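Local coordinates for endo-alpha-(1->5)-L-arabinanase (Bacillus licheniformis, PDB 6B7K), which probably hydrolyses internal alpha-1,5-arabinofuranosidic linkages of arabinan, as a calcium-containing endo-arabinanase of glycoside hydrolase family 43, at residues A[109-114]-A[119-124]; A[83-88]-A[92-97]; A[182-185]-A[189-192]; A[203-208]-A[240-245]. All blocks are in the same frame, centred on the assembly; numbering follows the deposited sequence.

Contact 1: A[109-114]-A[119-124]; sequences GLASTD and GQWRDD
T113 and W121 make the dense end of this contact. The methyl CG2 of T113 stands over one face of the indole, 3.4 Å from the centroid of its six-membered ring and only 10° off the normal, a CH-pi contact. The other branch of T113 swings away from the backbone N (chi1 -173°), which brings OG1 to the carbonyl O of Q120, a bond of 2.8 Å. The methyl CB of A111 adds an apolar touch, 3.9 Å from CE3 of W121, and L94 packs on the same indole from the neighbouring strand.

At the edge of the indole, S112 pairs with R122, a hydrogen-bonded antiparallel pair whose R122 N to S112 O bond measures 2.7 Å. D124 N continues the ladder to L110 O. The looser side is the solvent-facing chain of R122: it bends at chi2 and chi3 and runs forward along its own strand, toward D124, and NH1 reaches OD2 of D124 at 3.0 Å in a salt bridge from the syn side of the carboxylate. S112 lies beside this pair, its OG bonded instead to Y92 O. Such pairing of 106-113 with 122-130 illustrates the outer beta hairpin of a propeller blade.

Contact 2: A[83-88]-A[92-97]; sequences PDISYY and YWLYYS. With CA (calcium ion), chain F.
D84 pairs with Y95, and S86 with W93, in the inner hairpin of a blade of the five-bladed beta-propeller characteristic of family 43. Both are hydrogen-bonded antiparallel pairs; D84 N to Y95 O is 2.7 Å, and W93 N points almost straight at S86 O.

The two faces of the hairpin meet different neighbours. On the face carrying I85, Y87, Y92 and L94, F36 of strand 32-38 packs on I85 and L94. Here Y87 sends its edge into Y92, a T-shaped pair with planes at 68°: CD1 of Y87 hangs over the centre of the Y92 ring, 3.6 Å from its CE1. At the turn end of the other face, the indole of W93 donates from NE1 to the carbonyl O of Y88, 2.8 Å away. That oxygen sits somewhat out of the indole plane, and the bond ties the Y88 end of the segment to the opposite strand.

D84 shows how a strand can present a ligand to a metal. Its CB lies 4.1 Å from Y95 O, still beside the ladder. CG turns anti to the backbone N (chi1 -180°), which carries the carboxylate off the sheet. OD2 accepts from the backbone N of L143, a second-shell bond that helps fix the rotation of the group, while OD1 is given to the calcium ion, shared with D142 and D264. The metal lies 2.4 Å from D84 OD1 and 2.6 Å from a bound water.

Contact 3: A[182-185]-A[189-192]; sequences ASRP and GAVE
The turn from R184 to G189 delivers the chain into strand 191-199, the strand that carries E192, the predicted proton donor of the active site. It is closed by one backbone bond, G189 N to R184 O at 2.6 Å. G189 takes a positive phi of 65°, and directly after it A190 is the centre of an inverse gamma turn, in which V191 N bonds back to G189 O.

R184 provides most of the side-chain contact. Its chain runs extended from CG to NE alongside the turn: CB lies 4.0 Å from CG1 of V191, CD comes within 3.3 Å of A190 O, and NE passes 4.0 Å from the methyl CB of A190. The guanidinium continues beyond the turn, where it makes a cation-pi contact with F209 and a long, weak ion pair with D210. With a leucine here, F209 would probably be left without its cationic partner and the A190 side of the turn less well covered.

E192 itself stands clear of the segment 182-185, its OE1 bonded to S157. The chemistry is thus divided: methylene groups of the arginine lie along the turn, while its charged end is turned to F209, with D210 only a long, weak partner. The turn is therefore held by backbone bonds and by the arginine's methylenes, and the guanidinium links it to the F209 end of strand 202-209.

Contact 4: A[203-208]-A[240-245]; sequences YYLFVS and KNMMNG
The closest CA atoms of the two segments, those of L205 and M242, lie 9.2 Å apart, too far for backbone pairing. The segment 203-208 is a continuous strand, whereas 240-245 is a compact turn. In the latter, N241 OD1 accepts from the backbone N of M243 at 2.8 Å, an Asx turn, and N241 O accepts from N244 N. Folded this way, the loop directs the CB of M242 toward the strand.

The thioether bridges the gap. CG of M242 is anti to its carbonyl carbon (chi1 -62°), the chain then runs on nearly straight, and a bend at chi3 of 67° turns the methyl at its end. SD settles 4.1 Å from CD2 of L205, with L205 O at a similar distance, and CE meets V207 tip to tip, 3.7 Å from its CG2.

Within the beta-propeller, strand 202-209 is the second of its blade, and the loop holding M242 connects the third and fourth strands of that blade. A182, on strand 177-182 of the preceding blade, touches both L205 and M242, placing the contact at the seam between blades. An alanine in place of M242 would probably open a gap beside the CD2 of L205 and leave the V207 branch without its methyl partner. F206, pointing the opposite way from the strand, packs on Q263 and V265 of the following blade.

Contacts 1 and 2 belong to one blade, their centres 9 Å apart: strands 92-98 and 106-113 are joined by probable hydrogen bonds such as A111 O to L94 N, 2.7 Å. Contacts 3 and 4, also 9 Å between centres, lie on the opposite side of the chain's centre, where contact 3 leads into the blade of contact 4; probable hydrogen bonds from S208 N to E192 O and from S183 N to M242 O, each 2.9 Å, join them. Between the two pairs lies the calcium ion bound by D84 of contact 2, about 10 Å from the side chain of L205. V207 is about 7 Å, side chain to side chain, from E192, the predicted proton donor.

Contact 1: A[109-114]-A[119-124]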
loop_
_atom_site.group_PDB
_atom_site.type_symbol
_atom_site.label_atom_id
_atom_site.label_comp_id
_atom_site.label_asym_id
_atom_site.label_seq_id
_atom_site.Cartn_x
_atom_site.Cartn_y
_atom_site.Cartn_z
ATOM N N GLY A 109 -4.857 -3.391 -11.415
ATOM C CA GLY A 109 -5.965 -2.741 -12.076
ATOM C C GLY A 109 -6.237 -1.367 -11.486
ATOM O O GLY A 109 -5.574 -0.906 -10.561
ATOM N N LEU A 110 -7.247 -0.707 -12.046
ATOM C CA LEU A 110 -7.611 0.630 -11.601
ATOM C C LEU A 110 -9.123 0.780 -11.610
ATOM O O LEU A 110 -9.777 0.483 -12.614
ATOM C CB LEU A 110 -6.964 1.701 -12.486
ATOM C CG LEU A 110 -7.222 3.163 -12.112
ATOM C CD1 LEU A 110 -6.927 3.411 -10.639
ATOM C CD2 LEU A 110 -6.388 4.088 -12.991
ATOM N N ALA A 111 -9.667 1.222 -10.482
ATOM C CA ALA A 111 -11.065 1.598 -10.360
ATOM C C ALA A 111 -11.147 3.073 -9.997
ATOM O O ALA A 111 -10.221 3.643 -9.411
ATOM C CB ALA A 111 -11.788 0.748 -9.306
ATOM N N SER A 112 -12.270 3.694 -10.349
ATOM C CA SER A 112 -12.399 5.133 -10.189
ATOM C C SER A 112 -13.843 5.497 -9.876
ATOM O O SER A 112 -14.779 4.796 -10.272
ATOM C CB SER A 112 -11.924 5.868 -11.447
ATOM O OG SER A 112 -12.068 7.266 -11.304
ATOM N N THR A 113 -14.010 6.606 -9.158
ATOM C CA THR A 113 -15.325 7.167 -8.880
ATOM C C THR A 113 -15.161 8.637 -8.531
ATOM O O THR A 113 -14.075 9.087 -8.153
ATOM C CB THR A 113 -16.034 6.436 -7.737
ATOM O OG1 THR A 113 -17.379 6.923 -7.630
ATOM C CG2 THR A 113 -15.316 6.691 -6.425
ATOM N N ASP A 114 -16.262 9.379 -8.660
ATOM C CA ASP A 114 -16.297 10.775 -8.249
ATOM C C ASP A 114 -16.607 10.949 -6.772
ATOM O O ASP A 114 -16.343 12.023 -6.218
ATOM C CB ASP A 114 -17.344 11.547 -9.061
ATOM C CG ASP A 114 -18.765 11.232 -8.627
ATOM O OD1 ASP A 114 -19.146 10.045 -8.641
ATOM O OD2 ASP A 114 -19.495 12.173 -8.254
ATOM N N GLY A 119 -20.762 4.441 -4.110
ATOM C CA GLY A 119 -20.572 3.015 -4.286
ATOM C C GLY A 119 -20.472 2.551 -5.720
ATOM O O GLY A 119 -20.438 1.343 -5.964
ATOM N N GLN A 120 -20.421 3.475 -6.676
ATOM C CA GLN A 120 -20.381 3.163 -8.100
ATOM C C GLN A 120 -18.968 3.417 -8.604
ATOM O O GLN A 120 -18.506 4.563 -8.619
ATOM C CB GLN A 120 -21.402 4.004 -8.862
ATOM C CG GLN A 120 -21.264 3.965 -10.376
ATOM C CD GLN A 120 -22.308 4.826 -11.070
ATOM O OE1 GLN A 120 -23.108 5.497 -10.417
ATOM N NE2 GLN A 120 -22.306 4.807 -12.399
ATOM N N TRP A 121 -18.286 2.351 -9.019
ATOM C CA TRP A 121 -16.892 2.419 -9.432
ATOM C C TRP A 121 -16.769 2.054 -10.904
ATOM O O TRP A 121 -17.361 1.068 -11.355
ATOM C CB TRP A 121 -16.026 1.495 -8.574
ATOM C CG TRP A 121 -15.898 1.972 -7.164
ATOM C CD1 TRP A 121 -16.756 1.726 -6.133
ATOM C CD2 TRP A 121 -14.853 2.795 -6.627
ATOM N NE1 TRP A 121 -16.309 2.340 -4.987
ATOM C CE2 TRP A 121 -15.143 3.004 -5.265
ATOM C CE3 TRP A 121 -13.700 3.373 -7.167
ATOM C CZ2 TRP A 121 -14.323 3.764 -4.433
ATOM C CZ3 TRP A 121 -12.887 4.129 -6.341
ATOM C CH2 TRP A 121 -13.200 4.315 -4.989
ATOM N N ARG A 122 -16.002 2.851 -11.643
ATOM C CA ARG A 122 -15.762 2.624 -13.060
ATOM C C ARG A 122 -14.531 1.744 -13.253
ATOM O O ARG A 122 -13.551 1.856 -12.512
ATOM C CB ARG A 122 -15.577 3.958 -13.786
ATOM C CG ARG A 122 -15.189 3.834 -15.248
ATOM C CD ARG A 122 -14.145 4.870 -15.616
ATOM N NE ARG A 122 -14.677 6.226 -15.556
ATOM C CZ ARG A 122 -13.933 7.326 -15.609
ATOM N NH1 ARG A 122 -12.615 7.234 -15.713
ATOM N NH2 ARG A 122 -14.508 8.518 -15.552
ATOM N N ASP A 123 -14.589 0.867 -14.255
ATOM C CA ASP A 123 -13.498 -0.059 -14.552
ATOM C C ASP A 123 -12.512 0.619 -15.498
ATOM O O ASP A 123 -12.797 0.785 -16.689
ATOM C CB ASP A 123 -14.037 -1.349 -15.161
ATOM C CG ASP A 123 -12.949 -2.377 -15.409
ATOM O OD1 ASP A 123 -11.848 -2.236 -14.831
ATOM O OD2 ASP A 123 -13.191 -3.323 -16.186
ATOM N N ASP A 124 -11.344 0.990 -14.978
ATOM C CA ASP A 124 -10.358 1.731 -15.752
ATOM C C ASP A 124 -9.278 0.847 -16.365
ATOM O O ASP A 124 -8.368 1.370 -17.015
ATOM C CB ASP A 124 -9.721 2.820 -14.883
ATOM C CG ASP A 124 -10.727 3.873 -14.445
ATOM O OD1 ASP A 124 -11.576 3.567 -13.584
ATOM O OD2 ASP A 124 -10.680 5.004 -14.969
#

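Contact 2: A[83-88]-A[92-97]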
loop_
_atom_site.group_PDB
_atom_site.type_symbol
_atom_site.label_atom_id
_atom_site.label_comp_id
_atom_site.label_asym_id
_atom_site.label_seq_id
_atom_site.Cartn_x
_atom_site.Cartn_y
_atom_site.Cartn_z
ATOM N N PRO A 83 -5.328 -2.609 -1.889
ATOM C CA PRO A 83 -5.841 -1.455 -2.627
ATOM C C PRO A 83 -5.168 -0.166 -2.179
ATOM O O PRO A 83 -4.628 -0.059 -1.078
ATOM C CB PRO A 83 -7.331 -1.451 -2.275
ATOM C CG PRO A 83 -7.374 -2.036 -0.915
ATOM C CD PRO A 83 -6.266 -3.054 -0.843
ATOM N N ASP A 84 -5.202 0.819 -3.074
ATOM C CA ASP A 84 -4.720 2.164 -2.780
ATOM C C ASP A 84 -5.777 3.163 -3.223
ATOM O O ASP A 84 -6.196 3.152 -4.383
ATOM C CB ASP A 84 -3.387 2.455 -3.470
ATOM C CG ASP A 84 -2.875 3.848 -3.165
ATOM O OD1 ASP A 84 -2.735 4.179 -1.969
ATOM O OD2 ASP A 84 -2.618 4.617 -4.116
ATOM N N ILE A 85 -6.197 4.026 -2.304
ATOM C CA ILE A 85 -7.261 4.988 -2.548
ATOM C C ILE A 85 -6.717 6.395 -2.338
ATOM O O ILE A 85 -5.996 6.658 -1.368
ATOM C CB ILE A 85 -8.474 4.718 -1.632
ATOM C CG1 ILE A 85 -9.592 5.731 -1.892
ATOM C CG2 ILE A 85 -8.045 4.700 -0.169
ATOM C CD1 ILE A 85 -10.175 5.647 -3.287
ATOM N N SER A 86 -7.061 7.298 -3.251
ATOM C CA SER A 86 -6.652 8.690 -3.132
ATOM C C SER A 86 -7.506 9.532 -4.067
ATOM O O SER A 86 -8.085 9.028 -5.034
ATOM C CB SER A 86 -5.165 8.870 -3.453
ATOM O OG SER A 86 -4.859 8.351 -4.734
ATOM N N TYR A 87 -7.578 10.823 -3.761
ATOM C CA TYR A 87 -8.277 11.792 -4.592
ATOM C C TYR A 87 -7.249 12.668 -5.292
ATOM O O TYR A 87 -6.339 13.199 -4.646
ATOM C CB TYR A 87 -9.235 12.640 -3.754
ATOM C CG TYR A 87 -10.171 13.510 -4.566
ATOM C CD1 TYR A 87 -11.368 13.005 -5.056
ATOM C CD2 TYR A 87 -9.862 14.838 -4.834
ATOM C CE1 TYR A 87 -12.231 13.798 -5.794
ATOM C CE2 TYR A 87 -10.717 15.637 -5.570
ATOM C CZ TYR A 87 -11.901 15.112 -6.047
ATOM O OH TYR A 87 -12.756 15.902 -6.781
ATOM N N TYR A 88 -7.387 12.808 -6.608
ATOM C CA TYR A 88 -6.420 13.559 -7.393
ATOM C C TYR A 88 -7.044 13.941 -8.725
ATOM O O TYR A 88 -7.721 13.125 -9.354
ATOM C CB TYR A 88 -5.140 12.746 -7.620
ATOM C CG TYR A 88 -4.276 13.258 -8.747
ATOM C CD1 TYR A 88 -3.551 14.433 -8.613
ATOM C CD2 TYR A 88 -4.178 12.561 -9.943
ATOM C CE1 TYR A 88 -2.753 14.901 -9.639
ATOM C CE2 TYR A 88 -3.384 13.022 -10.977
ATOM C CZ TYR A 88 -2.672 14.190 -10.818
ATOM O OH TYR A 88 -1.880 14.652 -11.842
ATOM N N TYR A 92 -11.533 10.158 -7.485
ATOM C CA TYR A 92 -10.904 9.138 -6.654
ATOM C C TYR A 92 -10.305 8.041 -7.520
ATOM O O TYR A 92 -10.930 7.569 -8.474
ATOM C CB TYR A 92 -11.910 8.522 -5.683
ATOM C CG TYR A 92 -12.409 9.463 -4.620
ATOM C CD1 TYR A 92 -11.638 9.748 -3.500
ATOM C CD2 TYR A 92 -13.662 10.056 -4.725
ATOM C CE1 TYR A 92 -12.095 10.608 -2.520
ATOM C CE2 TYR A 92 -14.128 10.916 -3.752
ATOM C CZ TYR A 92 -13.344 11.188 -2.651
ATOM O OH TYR A 92 -13.811 12.046 -1.680
ATOM N N TRP A 93 -9.092 7.622 -7.173
ATOM C CA TRP A 93 -8.382 6.585 -7.906
ATOM C C TRP A 93 -8.134 5.413 -6.975
ATOM O O TRP A 93 -7.623 5.595 -5.865
ATOM C CB TRP A 93 -7.065 7.118 -8.474
ATOM C CG TRP A 93 -7.248 8.333 -9.334
ATOM C CD1 TRP A 93 -6.878 9.611 -9.037
ATOM C CD2 TRP A 93 -7.865 8.384 -10.628
ATOM N NE1 TRP A 93 -7.214 10.454 -10.070
ATOM C CE2 TRP A 93 -7.822 9.726 -11.058
ATOM C CE3 TRP A 93 -8.443 7.425 -11.466
ATOM C CZ2 TRP A 93 -8.338 10.133 -12.287
ATOM C CZ3 TRP A 93 -8.955 7.832 -12.688
ATOM C CH2 TRP A 93 -8.897 9.175 -13.086
ATOM N N LEU A 94 -8.506 4.216 -7.424
ATOM C CA LEU A 94 -8.409 2.995 -6.627
ATOM C C LEU A 94 -7.571 1.980 -7.397
ATOM O O LEU A 94 -8.074 1.298 -8.296
ATOM C CB LEU A 94 -9.794 2.444 -6.299
ATOM C CG LEU A 94 -9.849 1.162 -5.463
ATOM C CD1 LEU A 94 -9.281 1.398 -4.070
ATOM C CD2 LEU A 94 -11.271 0.618 -5.388
ATOM N N TYR A 95 -6.293 1.885 -7.047
ATOM C CA TYR A 95 -5.419 0.858 -7.589
ATOM C C TYR A 95 -5.539 -0.401 -6.742
ATOM O O TYR A 95 -5.646 -0.326 -5.516
ATOM C CB TYR A 95 -3.971 1.348 -7.628
ATOM C CG TYR A 95 -3.747 2.492 -8.595
ATOM C CD1 TYR A 95 -3.486 2.249 -9.937
ATOM C CD2 TYR A 95 -3.803 3.814 -8.169
ATOM C CE1 TYR A 95 -3.286 3.287 -10.829
ATOM C CE2 TYR A 95 -3.604 4.859 -9.054
ATOM C CZ TYR A 95 -3.346 4.590 -10.382
ATOM O OH TYR A 95 -3.143 5.624 -11.270
ATOM N N TYR A 96 -5.543 -1.557 -7.404
ATOM C CA TYR A 96 -5.726 -2.831 -6.725
ATOM C C TYR A 96 -4.934 -3.903 -7.460
ATOM O O TYR A 96 -4.534 -3.724 -8.614
ATOM C CB TYR A 96 -7.207 -3.222 -6.639
ATOM C CG TYR A 96 -7.901 -3.300 -7.984
ATOM C CD1 TYR A 96 -8.428 -2.161 -8.581
ATOM C CD2 TYR A 96 -8.030 -4.510 -8.656
ATOM C CE1 TYR A 96 -9.062 -2.224 -9.808
ATOM C CE2 TYR A 96 -8.662 -4.580 -9.887
ATOM C CZ TYR A 96 -9.175 -3.434 -10.455
ATOM O OH TYR A 96 -9.807 -3.490 -11.676
ATOM N N SER A 97 -4.722 -5.027 -6.781
ATOM C CA SER A 97 -3.910 -6.114 -7.305
ATOM C C SER A 97 -4.772 -7.326 -7.630
ATOM O O SER A 97 -5.792 -7.580 -6.984
ATOM C CB SER A 97 -2.818 -6.516 -6.309
ATOM O OG SER A 97 -2.096 -5.381 -5.861
HETATM CA CA CA F . -1.234 5.662 -0.748
HETATM O O HOH W 1 -1.067 7.950 0.499
#

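Contact 3: A[182-185]-A[189-192]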
loop_
_atom_site.group_PDB
_atom_site.type_symbol
_atom_site.label_atom_id
_atom_site.label_comp_id
_atom_site.label_asym_id
_atom_site.label_seq_id
_atom_site.Cartn_x
_atom_site.Cartn_y
_atom_site.Cartn_z
ATOM N N ALA A 182 13.956 0.545 -4.279
ATOM C CA ALA A 182 14.284 -0.204 -3.073
ATOM C C ALA A 182 14.425 -1.677 -3.418
ATOM O O ALA A 182 13.526 -2.260 -4.028
ATOM C CB ALA A 182 13.215 -0.013 -1.992
ATOM N N SER A 183 15.550 -2.271 -3.030
ATOM C CA SER A 183 15.766 -3.700 -3.195
ATOM C C SER A 183 16.434 -4.247 -1.941
ATOM O O SER A 183 16.931 -3.500 -1.096
ATOM C CB SER A 183 16.608 -4.013 -4.435
ATOM O OG SER A 183 16.664 -5.411 -4.657
ATOM N N ARG A 184 16.452 -5.576 -1.833
ATOM C CA ARG A 184 16.884 -6.255 -0.611
ATOM C C ARG A 184 17.549 -7.572 -0.990
ATOM O O ARG A 184 17.049 -8.658 -0.679
ATOM C CB ARG A 184 15.691 -6.475 0.318
ATOM C CG ARG A 184 16.021 -6.746 1.772
ATOM C CD ARG A 184 14.746 -6.728 2.606
ATOM N NE ARG A 184 14.934 -7.323 3.926
ATOM C CZ ARG A 184 15.389 -6.663 4.984
ATOM N NH1 ARG A 184 15.707 -5.381 4.879
ATOM N NH2 ARG A 184 15.529 -7.282 6.147
ATOM N N PRO A 185 18.705 -7.510 -1.660
ATOM C CA PRO A 185 19.264 -8.738 -2.252
ATOM C C PRO A 185 19.816 -9.718 -1.233
ATOM O O PRO A 185 19.732 -10.932 -1.455
ATOM C CB PRO A 185 20.366 -8.204 -3.175
ATOM C CG PRO A 185 20.810 -6.943 -2.515
ATOM C CD PRO A 185 19.578 -6.343 -1.878
ATOM N N GLY A 189 15.064 -10.373 -0.942
ATOM C CA GLY A 189 14.151 -9.402 -1.511
ATOM C C GLY A 189 12.925 -9.133 -0.672
ATOM O O GLY A 189 11.915 -8.663 -1.200
ATOM N N ALA A 190 12.989 -9.408 0.631
ATOM C CA ALA A 190 11.828 -9.304 1.505
ATOM C C ALA A 190 11.408 -7.856 1.725
ATOM O O ALA A 190 11.522 -7.330 2.836
ATOM C CB ALA A 190 12.117 -9.979 2.845
ATOM N N VAL A 191 10.909 -7.211 0.674
ATOM C CA VAL A 191 10.426 -5.838 0.745
ATOM C C VAL A 191 9.222 -5.714 -0.178
ATOM O O VAL A 191 9.246 -6.207 -1.311
ATOM C CB VAL A 191 11.525 -4.821 0.371
ATOM C CG1 VAL A 191 12.177 -5.188 -0.951
ATOM C CG2 VAL A 191 10.958 -3.412 0.321
ATOM N N GLU A 192 8.162 -5.080 0.310
ATOM C CA GLU A 192 6.932 -4.928 -0.457
ATOM C C GLU A 192 6.146 -3.759 0.128
ATOM O O GLU A 192 6.630 -3.044 1.012
ATOM C CB GLU A 192 6.118 -6.228 -0.453
ATOM C CG GLU A 192 5.653 -6.679 0.926
ATOM C CD GLU A 192 5.003 -8.053 0.910
ATOM O OE1 GLU A 192 4.887 -8.649 -0.180
ATOM O OE2 GLU A 192 4.608 -8.539 1.992
#

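Contact 4: A[203-208]-A[240-245]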
loop_
_atom_site.group_PDB
_atom_site.type_symbol
_atom_site.label_atom_id
_atom_site.label_comp_id
_atom_site.label_asym_id
_atom_site.label_seq_id
_atom_site.Cartn_x
_atom_site.Cartn_y
_atom_site.Cartn_z
ATOM N N TYR A 203 11.215 13.305 -0.584
ATOM C CA TYR A 203 10.261 12.223 -0.794
ATOM C C TYR A 203 10.587 11.098 0.179
ATOM O O TYR A 203 11.750 10.704 0.306
ATOM C CB TYR A 203 10.315 11.711 -2.235
ATOM C CG TYR A 203 9.880 12.715 -3.281
ATOM C CD1 TYR A 203 8.538 12.864 -3.614
ATOM C CD2 TYR A 203 10.810 13.504 -3.945
ATOM C CE1 TYR A 203 8.135 13.776 -4.574
ATOM C CE2 TYR A 203 10.415 14.420 -4.905
ATOM C CZ TYR A 203 9.078 14.552 -5.216
ATOM O OH TYR A 203 8.684 15.463 -6.171
ATOM N N TYR A 204 9.567 10.584 0.866
ATOM C CA TYR A 204 9.740 9.563 1.897
ATOM C C TYR A 204 9.085 8.266 1.438
ATOM O O TYR A 204 7.855 8.165 1.398
ATOM C CB TYR A 204 9.156 10.022 3.230
ATOM C CG TYR A 204 9.894 11.186 3.840
ATOM C CD1 TYR A 204 9.595 12.490 3.470
ATOM C CD2 TYR A 204 10.894 10.984 4.781
ATOM C CE1 TYR A 204 10.270 13.559 4.021
ATOM C CE2 TYR A 204 11.574 12.046 5.338
ATOM C CZ TYR A 204 11.259 13.331 4.954
ATOM O OH TYR A 204 11.931 14.397 5.505
ATOM N N LEU A 205 9.907 7.274 1.109
ATOM C CA LEU A 205 9.418 5.960 0.709
ATOM C C LEU A 205 9.323 5.070 1.944
ATOM O O LEU A 205 10.345 4.727 2.550
ATOM C CB LEU A 205 10.335 5.338 -0.341
ATOM C CG LEU A 205 10.114 3.847 -0.613
ATOM C CD1 LEU A 205 8.700 3.593 -1.121
ATOM C CD2 LEU A 205 11.148 3.308 -1.589
ATOM N N PHE A 206 8.099 4.705 2.322
ATOM C CA PHE A 206 7.876 3.686 3.338
ATOM C C PHE A 206 7.730 2.333 2.658
ATOM O O PHE A 206 7.199 2.242 1.548
ATOM C CB PHE A 206 6.621 3.984 4.161
ATOM C CG PHE A 206 6.653 5.302 4.878
ATOM C CD1 PHE A 206 6.357 6.480 4.210
ATOM C CD2 PHE A 206 6.949 5.362 6.227
ATOM C CE1 PHE A 206 6.374 7.692 4.871
ATOM C CE2 PHE A 206 6.969 6.570 6.895
ATOM C CZ PHE A 206 6.680 7.738 6.215
ATOM N N VAL A 207 8.209 1.281 3.323
ATOM C CA VAL A 207 8.115 -0.084 2.813
ATOM C C VAL A 207 7.861 -1.030 3.979
ATOM O O VAL A 207 7.943 -0.653 5.150
ATOM C CB VAL A 207 9.381 -0.530 2.044
ATOM C CG1 VAL A 207 9.574 0.281 0.764
ATOM C CG2 VAL A 207 10.600 -0.437 2.938
ATOM N N SER A 208 7.562 -2.279 3.640
ATOM C CA SER A 208 7.384 -3.345 4.614
ATOM C C SER A 208 8.471 -4.390 4.405
ATOM O O SER A 208 8.723 -4.810 3.271
ATOM C CB SER A 208 5.995 -3.974 4.492
ATOM O OG SER A 208 4.985 -3.006 4.718
ATOM N N LYS A 240 22.252 4.551 4.242
ATOM C CA LYS A 240 22.264 3.321 3.467
ATOM C C LYS A 240 21.201 3.390 2.378
ATOM O O LYS A 240 20.031 3.668 2.658
ATOM C CB LYS A 240 22.024 2.109 4.371
ATOM C CG LYS A 240 22.330 0.771 3.712
ATOM C CD LYS A 240 22.128 -0.382 4.678
ATOM C CE LYS A 240 22.503 -1.708 4.038
ATOM N NZ LYS A 240 22.158 -2.866 4.908
ATOM N N ASN A 241 21.616 3.140 1.138
ATOM C CA ASN A 241 20.680 3.141 0.023
ATOM C C ASN A 241 19.663 2.021 0.194
ATOM O O ASN A 241 20.020 0.883 0.514
ATOM C CB ASN A 241 21.438 2.982 -1.296
ATOM C CG ASN A 241 20.583 3.298 -2.512
ATOM O OD1 ASN A 241 19.377 3.044 -2.531
ATOM N ND2 ASN A 241 21.211 3.853 -3.541
ATOM N N MET A 242 18.386 2.349 -0.018
ATOM C CA MET A 242 17.333 1.346 0.074
ATOM C C MET A 242 17.443 0.283 -1.011
ATOM O O MET A 242 16.792 -0.761 -0.898
ATOM C CB MET A 242 15.957 2.015 0.017
ATOM C CG MET A 242 15.696 2.979 1.168
ATOM S SD MET A 242 13.967 3.480 1.321
ATOM C CE MET A 242 13.205 1.925 1.782
ATOM N N MET A 243 18.243 0.519 -2.053
ATOM C CA MET A 243 18.505 -0.499 -3.062
ATOM C C MET A 243 19.483 -1.562 -2.585
ATOM O O MET A 243 19.590 -2.614 -3.224
ATOM C CB MET A 243 19.033 0.149 -4.346
ATOM C CG MET A 243 17.946 0.688 -5.261
ATOM S SD MET A 243 16.826 -0.603 -5.850
ATOM C CE MET A 243 17.938 -1.604 -6.834
ATOM N N ASN A 244 20.201 -1.313 -1.490
ATOM C CA ASN A 244 21.084 -2.298 -0.878
ATOM C C ASN A 244 20.542 -2.779 0.465
ATOM O O ASN A 244 21.310 -3.165 1.350
ATOM C CB ASN A 244 22.494 -1.732 -0.705
ATOM C CG ASN A 244 23.303 -1.772 -1.989
ATOM O OD1 ASN A 244 22.764 -1.985 -3.077
ATOM N ND2 ASN A 244 24.610 -1.564 -1.866
ATOM N N GLY A 245 19.223 -2.758 0.628
ATOM C CA GLY A 245 18.606 -3.146 1.877
ATOM C C GLY A 245 18.481 -2.041 2.899
ATOM O O GLY A 245 18.149 -2.328 4.057
#